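Local structure of heptaprenyl diphosphate synthase (HEPPP synthase) subunit 1 family protein (Staphylococcus aureus, 5H9D) at residues Glu21-Asn26 and His65-Ser70; Lys99-Ile104 and Thr130-Ile135; Ser109-Gln114 and Lys166-Ser171. The protein probably serves as the small subunit of a two-chain heptaprenyl diphosphate synthase, pairing with a prenyltransferase subunit that makes the seven-unit isoprenoid diphosphate. All coordinates share one frame; numbering follows the deposited sequence.

Interaction 1 of 3, residues Glu21-Asn26 and His65-Ser70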
loop_
_atom_site.group_PDB
_atom_site.type_symbol
_atom_site.label_atom_id
_atom_site.label_comp_id
_atom_site.label_asym_id
_atom_site.label_seq_id
_atom_site.Cartn_x
_atom_site.Cartn_y
_atom_site.Cartn_z
ATOM N N GLU C 21 -19.212 5.951 4.949
ATOM C CA GLU C 21 -19.329 7.182 4.159
ATOM C C GLU C 21 -18.041 7.726 3.530
ATOM O O GLU C 21 -17.147 8.193 4.241
ATOM C CB GLU C 21 -19.953 8.301 5.003
ATOM C CG GLU C 21 -21.075 7.862 5.932
ATOM C CD GLU C 21 -20.669 7.970 7.397
ATOM O OE1 GLU C 21 -20.423 9.116 7.866
ATOM O OE2 GLU C 21 -20.589 6.909 8.068
ATOM N N TYR C 22 -17.967 7.701 2.198
ATOM C CA TYR C 22 -16.795 8.214 1.493
ATOM C C TYR C 22 -17.021 9.578 0.830
ATOM O O TYR C 22 -18.051 9.813 0.191
ATOM C CB TYR C 22 -16.307 7.191 0.469
ATOM C CG TYR C 22 -17.336 6.670 -0.505
ATOM C CD1 TYR C 22 -17.708 7.407 -1.627
ATOM C CD2 TYR C 22 -17.870 5.391 -0.352
ATOM C CE1 TYR C 22 -18.577 6.872 -2.582
ATOM C CE2 TYR C 22 -18.740 4.849 -1.294
ATOM C CZ TYR C 22 -19.084 5.591 -2.408
ATOM O OH TYR C 22 -19.907 5.030 -3.359
ATOM N N GLU C 23 -16.037 10.464 0.973
ATOM C CA GLU C 23 -16.100 11.836 0.455
ATOM C C GLU C 23 -16.710 12.151 -0.929
ATOM O O GLU C 23 -17.913 12.433 -1.004
ATOM C CB GLU C 23 -14.718 12.497 0.562
ATOM C CG GLU C 23 -14.764 14.028 0.692
ATOM C CD GLU C 23 -14.429 14.524 2.098
ATOM O OE1 GLU C 23 -13.278 14.318 2.535
ATOM O OE2 GLU C 23 -15.307 15.118 2.765
ATOM N N SER C 24 -15.924 12.110 -2.013
ATOM C CA SER C 24 -16.464 12.487 -3.337
ATOM C C SER C 24 -16.080 11.670 -4.575
ATOM O O SER C 24 -16.835 10.816 -5.031
ATOM C CB SER C 24 -16.108 13.950 -3.637
ATOM O OG SER C 24 -16.128 14.766 -2.479
ATOM N N ILE C 25 -14.925 12.004 -5.149
ATOM C CA ILE C 25 -14.367 11.361 -6.347
ATOM C C ILE C 25 -14.819 11.910 -7.715
ATOM O O ILE C 25 -15.712 11.331 -8.327
ATOM C CB ILE C 25 -14.645 9.832 -6.389
ATOM C CG1 ILE C 25 -14.203 9.159 -5.096
ATOM C CG2 ILE C 25 -13.868 9.204 -7.528
ATOM C CD1 ILE C 25 -14.507 7.695 -5.049
ATOM N N ASN C 26 -14.211 12.999 -8.206
ATOM C CA ASN C 26 -14.556 13.527 -9.534
ATOM C C ASN C 26 -13.906 12.591 -10.552
ATOM O O ASN C 26 -12.750 12.226 -10.405
ATOM C CB ASN C 26 -13.984 14.924 -9.759
ATOM C CG ASN C 26 -14.441 15.924 -8.720
ATOM O OD1 ASN C 26 -15.371 15.673 -7.945
ATOM N ND2 ASN C 26 -13.790 17.083 -8.707
ATOM N N HIS C 65 -9.178 20.109 1.247
ATOM C CA HIS C 65 -9.132 19.762 2.668
ATOM C C HIS C 65 -9.952 18.533 3.049
ATOM O O HIS C 65 -10.492 18.466 4.142
ATOM C CB HIS C 65 -9.579 20.939 3.536
ATOM C CG HIS C 65 -8.549 22.011 3.676
ATOM N ND1 HIS C 65 -8.104 22.760 2.608
ATOM C CD2 HIS C 65 -7.882 22.469 4.761
ATOM C CE1 HIS C 65 -7.208 23.634 3.028
ATOM N NE2 HIS C 65 -7.054 23.479 4.330
ATOM N N LEU C 66 -10.049 17.566 2.144
ATOM C CA LEU C 66 -10.775 16.347 2.442
ATOM C C LEU C 66 -10.041 15.651 3.601
ATOM O O LEU C 66 -8.822 15.806 3.769
ATOM C CB LEU C 66 -10.795 15.441 1.215
ATOM C CG LEU C 66 -11.167 16.136 -0.099
ATOM C CD1 LEU C 66 -11.091 15.126 -1.242
ATOM C CD2 LEU C 66 -12.559 16.742 -0.011
ATOM N N SER C 67 -10.779 14.896 4.411
ATOM C CA SER C 67 -10.182 14.189 5.542
ATOM C C SER C 67 -9.081 13.259 5.075
ATOM O O SER C 67 -8.950 12.970 3.891
ATOM C CB SER C 67 -11.236 13.368 6.287
ATOM O OG SER C 67 -11.800 12.384 5.439
ATOM N N LYS C 68 -8.296 12.776 6.021
ATOM C CA LYS C 68 -7.206 11.867 5.708
ATOM C C LYS C 68 -7.711 10.513 5.203
ATOM O O LYS C 68 -7.158 9.956 4.261
ATOM C CB LYS C 68 -6.341 11.704 6.947
ATOM C CG LYS C 68 -5.486 12.930 7.259
ATOM C CD LYS C 68 -6.179 14.254 6.976
ATOM C CE LYS C 68 -5.266 15.415 7.340
ATOM N NZ LYS C 68 -4.893 15.351 8.789
ATOM N N HIS C 69 -8.767 9.995 5.824
ATOM C CA HIS C 69 -9.355 8.725 5.433
ATOM C C HIS C 69 -9.670 8.749 3.945
ATOM O O HIS C 69 -9.893 7.715 3.330
ATOM C CB HIS C 69 -10.625 8.464 6.261
ATOM C CG HIS C 69 -11.864 8.195 5.445
ATOM N ND1 HIS C 69 -12.108 6.988 4.823
ATOM C CD2 HIS C 69 -12.916 8.994 5.139
ATOM C CE1 HIS C 69 -13.249 7.056 4.165
ATOM N NE2 HIS C 69 -13.759 8.263 4.339
ATOM N N SER C 70 -9.678 9.933 3.362
ATOM C CA SER C 70 -9.929 10.049 1.934
ATOM C C SER C 70 -8.776 9.433 1.108
ATOM O O SER C 70 -8.975 8.973 -0.028
ATOM C CB SER C 70 -10.100 11.519 1.591
ATOM O OG SER C 70 -10.991 12.105 2.517
#

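Interaction 2 of 3, residues Lys99-Ile104 and Thr130-Ile135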
loop_
_atom_site.group_PDB
_atom_site.type_symbol
_atom_site.label_atom_id
_atom_site.label_comp_id
_atom_site.label_asym_id
_atom_site.label_seq_id
_atom_site.Cartn_x
_atom_site.Cartn_y
_atom_site.Cartn_z
ATOM N N LYS C 99 6.134 3.800 -15.600
ATOM C CA LYS C 99 7.244 4.727 -15.829
ATOM C C LYS C 99 6.628 6.136 -15.840
ATOM O O LYS C 99 7.257 7.119 -15.422
ATOM C CB LYS C 99 7.914 4.416 -17.175
ATOM C CG LYS C 99 8.897 5.478 -17.683
ATOM C CD LYS C 99 8.571 5.988 -19.141
ATOM C CE LYS C 99 7.357 6.972 -19.245
ATOM N NZ LYS C 99 7.507 8.284 -18.519
ATOM N N ALA C 100 5.377 6.205 -16.305
ATOM C CA ALA C 100 4.624 7.454 -16.384
ATOM C C ALA C 100 4.110 7.885 -15.009
ATOM O O ALA C 100 4.179 9.084 -14.664
ATOM C CB ALA C 100 3.454 7.309 -17.371
ATOM N N ILE C 101 3.598 6.933 -14.228
ATOM C CA ILE C 101 3.125 7.269 -12.907
ATOM C C ILE C 101 4.241 7.867 -12.021
ATOM O O ILE C 101 4.036 8.907 -11.400
ATOM C CB ILE C 101 2.474 6.045 -12.196
ATOM C CG1 ILE C 101 1.224 5.597 -12.971
ATOM C CG2 ILE C 101 2.000 6.447 -10.797
ATOM C CD1 ILE C 101 0.583 4.343 -12.448
ATOM N N VAL C 102 5.422 7.256 -11.956
ATOM C CA VAL C 102 6.439 7.873 -11.098
ATOM C C VAL C 102 6.795 9.260 -11.619
ATOM O O VAL C 102 7.022 10.164 -10.839
ATOM C CB VAL C 102 7.776 6.983 -10.883
ATOM C CG1 VAL C 102 7.666 5.636 -11.543
ATOM C CG2 VAL C 102 9.009 7.734 -11.333
ATOM N N GLU C 103 6.799 9.439 -12.930
ATOM C CA GLU C 103 7.124 10.741 -13.508
ATOM C C GLU C 103 6.100 11.827 -13.175
ATOM O O GLU C 103 6.441 12.957 -12.779
ATOM C CB GLU C 103 7.269 10.612 -15.017
ATOM C CG GLU C 103 7.405 11.944 -15.704
ATOM C CD GLU C 103 7.933 11.824 -17.109
ATOM O OE1 GLU C 103 7.609 10.811 -17.772
ATOM O OE2 GLU C 103 8.663 12.751 -17.543
ATOM N N ILE C 104 4.830 11.483 -13.369
ATOM C CA ILE C 104 3.752 12.409 -13.039
ATOM C C ILE C 104 3.969 12.873 -11.606
ATOM O O ILE C 104 3.959 14.081 -11.341
ATOM C CB ILE C 104 2.388 11.724 -13.143
ATOM C CG1 ILE C 104 2.047 11.475 -14.620
ATOM C CG2 ILE C 104 1.332 12.555 -12.458
ATOM C CD1 ILE C 104 2.248 12.706 -15.542
ATOM N N THR C 130 -1.531 14.913 -20.210
ATOM C CA THR C 130 -1.704 14.053 -21.385
ATOM C C THR C 130 -1.026 12.687 -21.321
ATOM O O THR C 130 -1.444 11.748 -21.994
ATOM C CB THR C 130 -1.152 14.760 -22.665
ATOM O OG1 THR C 130 0.236 15.089 -22.474
ATOM C CG2 THR C 130 -1.929 16.031 -22.961
ATOM N N LEU C 131 0.029 12.600 -20.512
ATOM C CA LEU C 131 0.828 11.390 -20.346
ATOM C C LEU C 131 0.046 10.100 -20.212
ATOM O O LEU C 131 0.305 9.166 -20.965
ATOM C CB LEU C 131 1.758 11.559 -19.156
ATOM C CG LEU C 131 3.048 10.737 -19.119
ATOM C CD1 LEU C 131 3.800 10.875 -20.450
ATOM C CD2 LEU C 131 3.921 11.211 -17.940
ATOM N N PHE C 132 -0.909 10.004 -19.290
ATOM C CA PHE C 132 -1.629 8.740 -19.199
ATOM C C PHE C 132 -2.376 8.389 -20.467
ATOM O O PHE C 132 -2.250 7.279 -20.958
ATOM C CB PHE C 132 -2.579 8.702 -18.005
ATOM C CG PHE C 132 -1.869 8.684 -16.684
ATOM C CD1 PHE C 132 -0.614 8.080 -16.570
ATOM C CD2 PHE C 132 -2.426 9.310 -15.567
ATOM C CE1 PHE C 132 0.078 8.104 -15.377
ATOM C CE2 PHE C 132 -1.737 9.334 -14.365
ATOM C CZ PHE C 132 -0.477 8.729 -14.272
ATOM N N PRO C 133 -3.181 9.312 -21.007
ATOM C CA PRO C 133 -3.877 8.930 -22.241
ATOM C C PRO C 133 -2.914 8.784 -23.418
ATOM O O PRO C 133 -3.043 7.851 -24.209
ATOM C CB PRO C 133 -4.907 10.049 -22.438
ATOM C CG PRO C 133 -4.377 11.185 -21.635
ATOM C CD PRO C 133 -3.761 10.533 -20.425
ATOM N N TYR C 134 -1.935 9.683 -23.521
ATOM C CA TYR C 134 -0.957 9.623 -24.605
ATOM C C TYR C 134 -0.368 8.238 -24.731
ATOM O O TYR C 134 -0.390 7.668 -25.816
ATOM C CB TYR C 134 0.180 10.638 -24.395
ATOM C CG TYR C 134 1.376 10.460 -25.333
ATOM C CD1 TYR C 134 2.299 9.430 -25.135
ATOM C CD2 TYR C 134 1.573 11.309 -26.426
ATOM C CE1 TYR C 134 3.382 9.245 -26.000
ATOM C CE2 TYR C 134 2.662 11.131 -27.302
ATOM C CZ TYR C 134 3.557 10.093 -27.079
ATOM O OH TYR C 134 4.616 9.881 -27.935
ATOM N N ILE C 135 0.160 7.692 -23.636
ATOM C CA ILE C 135 0.772 6.366 -23.693
ATOM C C ILE C 135 -0.256 5.220 -23.717
ATOM O O ILE C 135 0.057 4.120 -24.165
ATOM C CB ILE C 135 1.826 6.129 -22.518
ATOM C CG1 ILE C 135 1.196 5.365 -21.372
ATOM C CG2 ILE C 135 2.334 7.428 -21.952
ATOM C CD1 ILE C 135 1.341 3.905 -21.511
#

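Interaction 3 of 3, residues Ser109-Gln114 and Lys166-Ser171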
loop_
_atom_site.group_PDB
_atom_site.type_symbol
_atom_site.label_atom_id
_atom_site.label_comp_id
_atom_site.label_asym_id
_atom_site.label_seq_id
_atom_site.Cartn_x
_atom_site.Cartn_y
_atom_site.Cartn_z
ATOM N N SER C 109 5.648 16.905 -7.546
ATOM C CA SER C 109 6.509 17.249 -6.414
ATOM C C SER C 109 7.369 18.469 -6.758
ATOM O O SER C 109 7.537 19.394 -5.945
ATOM C CB SER C 109 7.422 16.084 -6.055
ATOM O OG SER C 109 8.247 16.422 -4.962
ATOM N N SER C 110 7.919 18.455 -7.965
ATOM C CA SER C 110 8.735 19.541 -8.424
ATOM C C SER C 110 7.933 20.853 -8.465
ATOM O O SER C 110 8.449 21.915 -8.106
ATOM C CB SER C 110 9.302 19.196 -9.809
ATOM O OG SER C 110 10.315 18.208 -9.728
ATOM N N LEU C 111 6.682 20.788 -8.909
ATOM C CA LEU C 111 5.832 21.988 -8.963
ATOM C C LEU C 111 5.538 22.482 -7.557
ATOM O O LEU C 111 5.681 23.655 -7.255
ATOM C CB LEU C 111 4.505 21.712 -9.700
ATOM C CG LEU C 111 4.622 21.603 -11.230
ATOM C CD1 LEU C 111 3.286 21.187 -11.826
ATOM C CD2 LEU C 111 5.089 22.956 -11.813
ATOM N N HIS C 112 5.146 21.567 -6.694
ATOM C CA HIS C 112 4.852 21.921 -5.327
ATOM C C HIS C 112 6.064 22.614 -4.673
ATOM O O HIS C 112 5.896 23.622 -3.976
ATOM C CB HIS C 112 4.444 20.656 -4.541
ATOM C CG HIS C 112 3.998 20.933 -3.140
ATOM N ND1 HIS C 112 4.851 20.869 -2.057
ATOM C CD2 HIS C 112 2.814 21.373 -2.655
ATOM C CE1 HIS C 112 4.218 21.266 -0.968
ATOM N NE2 HIS C 112 2.979 21.578 -1.306
ATOM N N HIS C 113 7.269 22.097 -4.915
ATOM C CA HIS C 113 8.468 22.659 -4.304
ATOM C C HIS C 113 9.145 23.827 -5.027
ATOM O O HIS C 113 10.357 24.052 -4.856
ATOM C CB HIS C 113 9.503 21.555 -4.051
ATOM C CG HIS C 113 9.098 20.576 -2.988
ATOM N ND1 HIS C 113 8.509 19.363 -3.274
ATOM C CD2 HIS C 113 9.140 20.663 -1.634
ATOM C CE1 HIS C 113 8.200 18.748 -2.142
ATOM N NE2 HIS C 113 8.571 19.516 -1.134
ATOM N N GLN C 114 8.358 24.580 -5.803
ATOM C CA GLN C 114 8.861 25.741 -6.538
ATOM C C GLN C 114 10.242 25.421 -7.135
ATOM O O GLN C 114 11.182 26.224 -7.033
ATOM C CB GLN C 114 9.017 26.947 -5.600
ATOM C CG GLN C 114 7.914 27.151 -4.602
ATOM C CD GLN C 114 6.646 27.629 -5.238
ATOM O OE1 GLN C 114 6.450 28.827 -5.455
ATOM N NE2 GLN C 114 5.771 26.688 -5.565
ATOM N N LYS C 166 -5.799 23.517 -11.632
ATOM C CA LYS C 166 -5.212 22.199 -11.410
ATOM C C LYS C 166 -5.543 21.460 -10.132
ATOM O O LYS C 166 -6.244 20.463 -10.171
ATOM C CB LYS C 166 -3.695 22.319 -11.491
ATOM C CG LYS C 166 -3.154 22.507 -12.888
ATOM C CD LYS C 166 -3.906 23.558 -13.683
ATOM C CE LYS C 166 -3.437 23.537 -15.130
ATOM N NZ LYS C 166 -3.530 22.155 -15.692
ATOM N N LYS C 167 -5.006 21.954 -9.019
ATOM C CA LYS C 167 -5.147 21.379 -7.669
ATOM C C LYS C 167 -3.702 21.065 -7.319
ATOM O O LYS C 167 -3.265 21.257 -6.180
ATOM C CB LYS C 167 -5.973 20.083 -7.640
ATOM C CG LYS C 167 -5.245 18.880 -8.206
ATOM C CD LYS C 167 -6.201 17.911 -8.884
ATOM C CE LYS C 167 -5.437 16.759 -9.534
ATOM N NZ LYS C 167 -4.389 17.202 -10.496
ATOM N N TYR C 168 -2.965 20.572 -8.318
ATOM C CA TYR C 168 -1.549 20.305 -8.131
ATOM C C TYR C 168 -0.810 21.645 -8.318
ATOM O O TYR C 168 0.375 21.780 -7.970
ATOM C CB TYR C 168 -1.032 19.218 -9.100
ATOM C CG TYR C 168 -1.175 19.484 -10.582
ATOM C CD1 TYR C 168 -2.115 18.803 -11.345
ATOM C CD2 TYR C 168 -0.368 20.415 -11.217
ATOM C CE1 TYR C 168 -2.250 19.049 -12.701
ATOM C CE2 TYR C 168 -0.491 20.675 -12.573
ATOM C CZ TYR C 168 -1.437 19.998 -13.318
ATOM O OH TYR C 168 -1.603 20.326 -14.654
ATOM N N ASN C 169 -1.529 22.638 -8.850
ATOM C CA ASN C 169 -0.968 23.973 -9.027
ATOM C C ASN C 169 -1.302 24.785 -7.750
ATOM O O ASN C 169 -1.037 25.978 -7.670
ATOM C CB ASN C 169 -1.528 24.654 -10.300
ATOM C CG ASN C 169 -0.516 24.668 -11.487
ATOM O OD1 ASN C 169 -0.793 24.125 -12.560
ATOM N ND2 ASN C 169 0.641 25.307 -11.291
ATOM N N GLN C 170 -1.857 24.108 -6.744
ATOM C CA GLN C 170 -2.215 24.715 -5.449
ATOM C C GLN C 170 -1.239 25.786 -4.903
ATOM O O GLN C 170 -1.668 26.855 -4.500
ATOM C CB GLN C 170 -2.422 23.598 -4.386
ATOM C CG GLN C 170 -1.519 23.692 -3.121
ATOM C CD GLN C 170 -1.543 22.437 -2.205
ATOM O OE1 GLN C 170 -0.955 21.387 -2.515
ATOM N NE2 GLN C 170 -2.221 22.561 -1.068
ATOM N N SER C 171 0.060 25.516 -4.876
ATOM C CA SER C 171 1.011 26.499 -4.352
ATOM C C SER C 171 1.314 27.668 -5.298
ATOM O O SER C 171 2.192 28.489 -5.016
ATOM C CB SER C 171 2.326 25.820 -3.954
ATOM O OG SER C 171 2.364 25.518 -2.567
#

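Interaction 1 of 3, residues Glu21-Asn26 and His65-Ser70
The imidazole of H69 has the alpha carbon of Y22 at its edge, near the ring plane, while the carbonyl oxygen of E21 comes in obliquely; H69 NE2 gives that E21 O a weak hydrogen bond of 3.4 Å. The same ring meets F148 of the farnesyl pyrophosphate synthetase chain, their planes about 35° apart, so H69 joins this loop to the partner subunit. The second flat group is the E23 carboxylate. CG of E23 lies anti to its backbone N (chi1 -153°), and the side chain, bent at chi2, crosses L66 obliquely, with E23 CD 3.6 Å from L66 CD2. E23 OE1 then accepts a hydrogen bond from S67 N at 3.2 Å, the donor nearly on the C-O axis, and S70 OG stands 3.2 Å from the same E23 OE1. The type I turn that holds S67 and S70 is tied by its own side chains: S67 OG donates to S70 OG (3.0 Å), and S70 OG to S67 O. The contact lies near the surface, with E23 exposed and S70 buried. The loop 21-26, between helices 4-15 and 29-32, meets the turn joining helix 43-65 to helix 70-88; Y22 and I25 rest on I73 of the latter, while L66 and S70 touch I61 of the former.

Interaction 2 of 3, residues Lys99-Ile104 and Thr130-Ile135
A100 meets L131 where two consecutive helices, 91-112 and 118-140, pack as an antiparallel helical hairpin in this all-helical chain of the terpene synthase clan. The segment axes run at 168° and approach to 10.0 Å. Aliphatic contacts come first. L131 CG lies anti to its backbone N (chi1 -155°), and L131 reaches toward the other helix, with CG 3.9 Å from A100 CB and CD2 against I104 CD1; the I104 and L131 side chains slide past each other in opposite directions. Aromatic contacts form the second group. The F132 ring has A100 CB at its edge, near the ring plane, and crosses I101 at about a right angle, with I101 CG1 3.7 Å from F132 CE1. I104 CG1 comes just as close to F132 CZ, obliquely. Beyond the hairpin F132 packs on C48, I51 and M55 of helix 43-65, so the ring is shared by three helices. The charged group sits beside this apolar seam. The extended E103 chain crosses L131 at about a right angle, and E103 OE2 has a salt bridge with K127 further back on helix 118-140. Its other oxygen, E103 OE1, pairs with K99 NZ at 2.6 Å and lies 3.7 Å from L131 CD2.

Interaction 3 of 3, residues Ser109-Gln114 and Lys166-Ser171
Y168 meets L111 through its ring: L111 CD1 comes obliquely to it, 3.8 Å from Y168 CD2 and 3.9 Å from Y168 CE2. The phenol end looks elsewhere, since Y168 OH is hydrogen-bonded to E129 OE1 of helix 118-140, an oxygen that also takes a salt bridge from K166 NZ. Further along, Q170 meets H112. CG of H112 is anti to its backbone N (chi1 -175°), and the ring presents its edge, with H112 CD2 3.8 Å from Q170 OE1 and the ring and amide planes 63° apart. Q170 OE1 accepts a weak hydrogen bond from T104 OG1 of the farnesyl pyrophosphate synthetase chain, and H112 packs on that same threonine. The facing segment runs off the C-terminal end of helix 91-112, which is closed by a Schellman motif in which Q114, at positive phi, is C-prime and Q114 N bonds to L111 O at 3.2 Å. In the same last turn, S109 O accepts from both H113 N and H113 ND1, which reach it from opposite faces of its plane. S171 comes last, its CB 3.9 Å from Q114 NE2, while that NE2 makes a weak hydrogen bond to H112 O.

Along the chain interaction 1 closes before the other two open, whereas interactions 2 and 3 cross: 99-104 and 109-114 follow each other on helix 91-112, and their partners 130-135 and 166-171 come later in the same order. Centres of interactions 2 and 3 are about 17 Å apart, nearest atoms about 5 Å; the centre of interaction 1 is about 24 Å from that of interaction 2 and about 20 Å from that of interaction 3. Interaction 2 is buried near the middle of the chain, the others further out. Residues of all three pack on helix 43-65, and all three reach the farnesyl pyrophosphate synthetase chain, so contacts that assemble this helical subunit also border its interface with the partner.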